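Local coordinates for FdxN element excision controlling factor protein (Anabaena variabilis, PDB 2OKF) that probably binds nucleic acid as an XisH-family factor controlling excision of the fdxN element, and belongs to the PDDEXK nuclease-like clan, at residues 100-105 against 125-130. Sequence-based numbering, arbitrary orientation. Where two conformers were deposited one is given.
Sequences VPLTTY and MLVYDV
Parallel strand pairing in the mixed sheet joins Val100 and Pro101, ending strand 94-101, to Val127 and Tyr128 of strand 125-129. Val100 N donates to Leu126 O (2.9 Å) and Val100 O accepts from Tyr128 N (3.0 Å). The ladder runs on into helix 102-106, where Leu102 N reaches Tyr128 O over 2.8 Å in a more bent bond (137° at the hydrogen). Pro101, the N-cap, accepts Tyr105 N at its O (2.9 Å), closing the first turn. On the Val100 side, Val127 CG2 sits over one Tyr105 ring face, 3.9 Å from its centroid, while CG1 packs on Tyr105 CB and Leu102 CD1. In one of two conformers of selenomethionine Met125, CE meets the ring edge and SE stands obliquely 5.5 Å from the Tyr105 centroid, a less certain Met-aromatic contact. Chi1 of 66° swings the Tyr128 ring alongside Pro101, a face against CA (CH-pi, 4.2 Å to the centroid) and OH, bonded to Lys61 O, beside CG. An alanine at Tyr128 would probably leave Lys61 O without this donor and open a gap beside Pro101 and Phe8. Backbone bonds thus fix the strand-to-helix junction; CH-pi and apolar contacts bind helix to sheet.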
ATOM      1  N   VAL A 100      12.396   5.566   7.784  1.00 21.42           N
ATOM      2  CA  VAL A 100      12.187   6.831   7.096  0.50 22.64           C
ATOM      3  C   VAL A 100      13.385   7.775   7.402  1.00 22.42           C
ATOM      4  O   VAL A 100      13.713   7.920   8.567  1.00 22.42           O
ATOM      5  CB  VAL A 100      10.887   7.482   7.736  0.50 22.40           C
ATOM      6  CG1 VAL A 100      10.494   8.789   7.076  0.50 22.37           C
ATOM      7  CG2 VAL A 100       9.687   6.523   7.713  0.50 22.93           C
ATOM      8  N   PRO A 101      13.942   8.451   6.424  1.00 22.13           N
ATOM      9  CA  PRO A 101      14.934   9.486   6.767  1.00 22.66           C
ATOM     10  C   PRO A 101      14.345  10.617   7.599  1.00 22.80           C
ATOM     11  O   PRO A 101      13.163  10.951   7.490  1.00 22.84           O
ATOM     12  CB  PRO A 101      15.368  10.003   5.393  1.00 23.29           C
ATOM     13  CG  PRO A 101      15.121   8.890   4.475  1.00 25.77           C
ATOM     14  CD  PRO A 101      13.856   8.276   4.953  1.00 24.25           C
ATOM     15  N   LEU A 102      15.154  11.214   8.446  1.00 22.15           N
ATOM     16  CA  LEU A 102      14.722  12.297   9.286  1.00 21.53           C
ATOM     17  C   LEU A 102      14.194  13.454   8.474  1.00 21.64           C
ATOM     18  O   LEU A 102      13.245  14.097   8.888  1.00 22.82           O
ATOM     19  CB  LEU A 102      15.892  12.793  10.126  1.00 24.10           C
ATOM     20  CG  LEU A 102      15.568  13.864  11.157  1.00 21.88           C
ATOM     21  CD1 LEU A 102      14.370  13.555  12.051  1.00 27.29           C
ATOM     22  CD2 LEU A 102      16.863  14.119  11.992  1.00 26.81           C
ATOM     23  N   THR A 103      14.844  13.757   7.359  1.00 23.92           N
ATOM     24  CA  THR A 103      14.379  14.863   6.495  1.00 24.69           C
ATOM     25  C   THR A 103      12.951  14.605   6.017  1.00 23.05           C
ATOM     26  O   THR A 103      12.117  15.512   6.052  1.00 24.64           O
ATOM     27  CB  THR A 103      15.301  15.130   5.311  1.00 23.88           C
ATOM     28  OG1 THR A 103      15.447  13.974   4.491  1.00 27.85           O
ATOM     29  CG2 THR A 103      16.669  15.621   5.809  1.00 27.80           C
ATOM     30  N   THR A 104      12.681  13.375   5.599  1.00 22.54           N
ATOM     31  CA  THR A 104      11.346  12.986   5.161  1.00 22.81           C
ATOM     32  C   THR A 104      10.350  13.044   6.308  1.00 23.32           C
ATOM     33  O   THR A 104       9.199  13.530   6.158  1.00 24.21           O
ATOM     34  CB  THR A 104      11.399  11.555   4.642  1.00 25.08           C
ATOM     35  OG1 THR A 104      12.486  11.438   3.706  1.00 24.96           O
ATOM     36  CG2 THR A 104      10.076  11.157   3.975  1.00 26.63           C
ATOM     37  N   TYR A 105      10.781  12.533   7.460  1.00 23.86           N
ATOM     38  CA  TYR A 105       9.978  12.545   8.661  1.00 22.07           C
ATOM     39  C   TYR A 105       9.529  13.971   9.040  1.00 24.12           C
ATOM     40  O   TYR A 105       8.396  14.191   9.418  1.00 24.49           O
ATOM     41  CB  TYR A 105      10.744  11.893   9.840  1.00 24.06           C
ATOM     42  CG  TYR A 105       9.926  11.875  11.112  1.00 23.73           C
ATOM     43  CD1 TYR A 105       8.786  11.077  11.220  1.00 27.67           C
ATOM     44  CD2 TYR A 105      10.295  12.643  12.187  1.00 27.03           C
ATOM     45  CE1 TYR A 105       8.021  11.085  12.378  1.00 28.67           C
ATOM     46  CE2 TYR A 105       9.552  12.658  13.353  1.00 31.33           C
ATOM     47  CZ  TYR A 105       8.424  11.859  13.450  1.00 31.47           C
ATOM     48  OH  TYR A 105       7.703  11.895  14.625  1.00 39.69           O
HETATM   49  N   MSE A 125       7.521   3.270  12.946  1.00 22.33           N
HETATM   50  CA  MSE A 125       8.587   3.870  12.173  0.50 19.27           C
HETATM   51  C   MSE A 125       9.933   3.854  12.891  1.00 21.61           C
HETATM   52  O   MSE A 125       9.998   3.974  14.126  1.00 22.32           O
HETATM   53  CB  MSE A 125       8.203   5.331  11.803  0.50 22.80           C
HETATM   54  CG  MSE A 125       6.935   5.434  10.933  0.50 18.31           C
HETATM   55 SE   MSE A 125       6.695   7.337  10.462  0.37 22.53          SE
HETATM   56  CE  MSE A 125       6.007   7.866  12.009  0.50 27.54           C
ATOM     57  N   LEU A 126      10.976   3.753  12.087  1.00 21.43           N
ATOM     58  CA  LEU A 126      12.367   3.894  12.531  1.00 21.15           C
ATOM     59  C   LEU A 126      12.839   5.130  11.769  1.00 22.73           C
ATOM     60  O   LEU A 126      13.022   5.089  10.558  1.00 23.20           O
ATOM     61  CB  LEU A 126      13.211   2.675  12.185  1.00 22.37           C
ATOM     62  CG  LEU A 126      14.668   2.595  12.599  1.00 22.27           C
ATOM     63  CD1 LEU A 126      15.277   1.266  12.099  1.00 22.88           C
ATOM     64  CD2 LEU A 126      15.495   3.718  12.103  1.00 26.02           C
ATOM     65  N   VAL A 127      13.028   6.249  12.486  1.00 21.74           N
ATOM     66  CA  VAL A 127      13.473   7.486  11.847  1.00 21.68           C
ATOM     67  C   VAL A 127      14.982   7.545  12.013  1.00 20.74           C
ATOM     68  O   VAL A 127      15.511   7.483  13.138  1.00 22.22           O
ATOM     69  CB  VAL A 127      12.843   8.715  12.501  1.00 21.48           C
ATOM     70  CG1 VAL A 127      13.227   9.950  11.787  1.00 25.81           C
ATOM     71  CG2 VAL A 127      11.295   8.598  12.481  1.00 23.17           C
ATOM     72  N   TYR A 128      15.651   7.610  10.880  1.00 20.39           N
ATOM     73  CA  TYR A 128      17.129   7.589  10.849  1.00 21.57           C
ATOM     74  C   TYR A 128      17.688   8.810  10.166  1.00 23.28           C
ATOM     75  O   TYR A 128      17.099   9.348   9.274  1.00 22.27           O
ATOM     76  CB  TYR A 128      17.665   6.319  10.192  1.00 21.59           C
ATOM     77  CG  TYR A 128      17.371   6.129   8.734  1.00 22.91           C
ATOM     78  CD1 TYR A 128      16.134   5.664   8.278  1.00 21.48           C
ATOM     79  CD2 TYR A 128      18.339   6.385   7.767  1.00 24.12           C
ATOM     80  CE1 TYR A 128      15.900   5.496   6.973  1.00 21.99           C
ATOM     81  CE2 TYR A 128      18.103   6.242   6.449  1.00 24.47           C
ATOM     82  CZ  TYR A 128      16.876   5.773   6.025  1.00 23.83           C
ATOM     83  OH  TYR A 128      16.633   5.591   4.674  1.00 24.95           O
ATOM     84  N   ASP A 129      18.818   9.273  10.672  1.00 21.62           N
ATOM     85  CA  ASP A 129      19.546  10.390  10.119  1.00 21.09           C
ATOM     86  C   ASP A 129      20.512   9.823   9.093  1.00 21.93           C
ATOM     87  O   ASP A 129      21.393   9.021   9.401  1.00 22.05           O
ATOM     88  CB  ASP A 129      20.284  11.120  11.222  1.00 20.31           C
ATOM     89  CG  ASP A 129      20.958  12.352  10.724  1.00 23.14           C
ATOM     90  OD1 ASP A 129      21.935  12.242   9.949  1.00 24.50           O
ATOM     91  OD2 ASP A 129      20.491  13.445  11.100  1.00 26.70           O
ATOM     92  N   VAL A 130      20.350  10.239   7.853  1.00 22.23           N
ATOM     93  CA  VAL A 130      21.139   9.659   6.768  1.00 22.78           C
ATOM     94  C   VAL A 130      22.626  10.017   6.801  1.00 21.94           C
ATOM     95  O   VAL A 130      23.509   9.140   6.679  1.00 23.25           O
ATOM     96  CB  VAL A 130      20.525  10.066   5.395  1.00 24.66           C
ATOM     97  CG1 VAL A 130      21.441   9.668   4.252  1.00 25.48           C
ATOM     98  CG2 VAL A 130      19.121   9.470   5.236  1.00 25.12           C
TER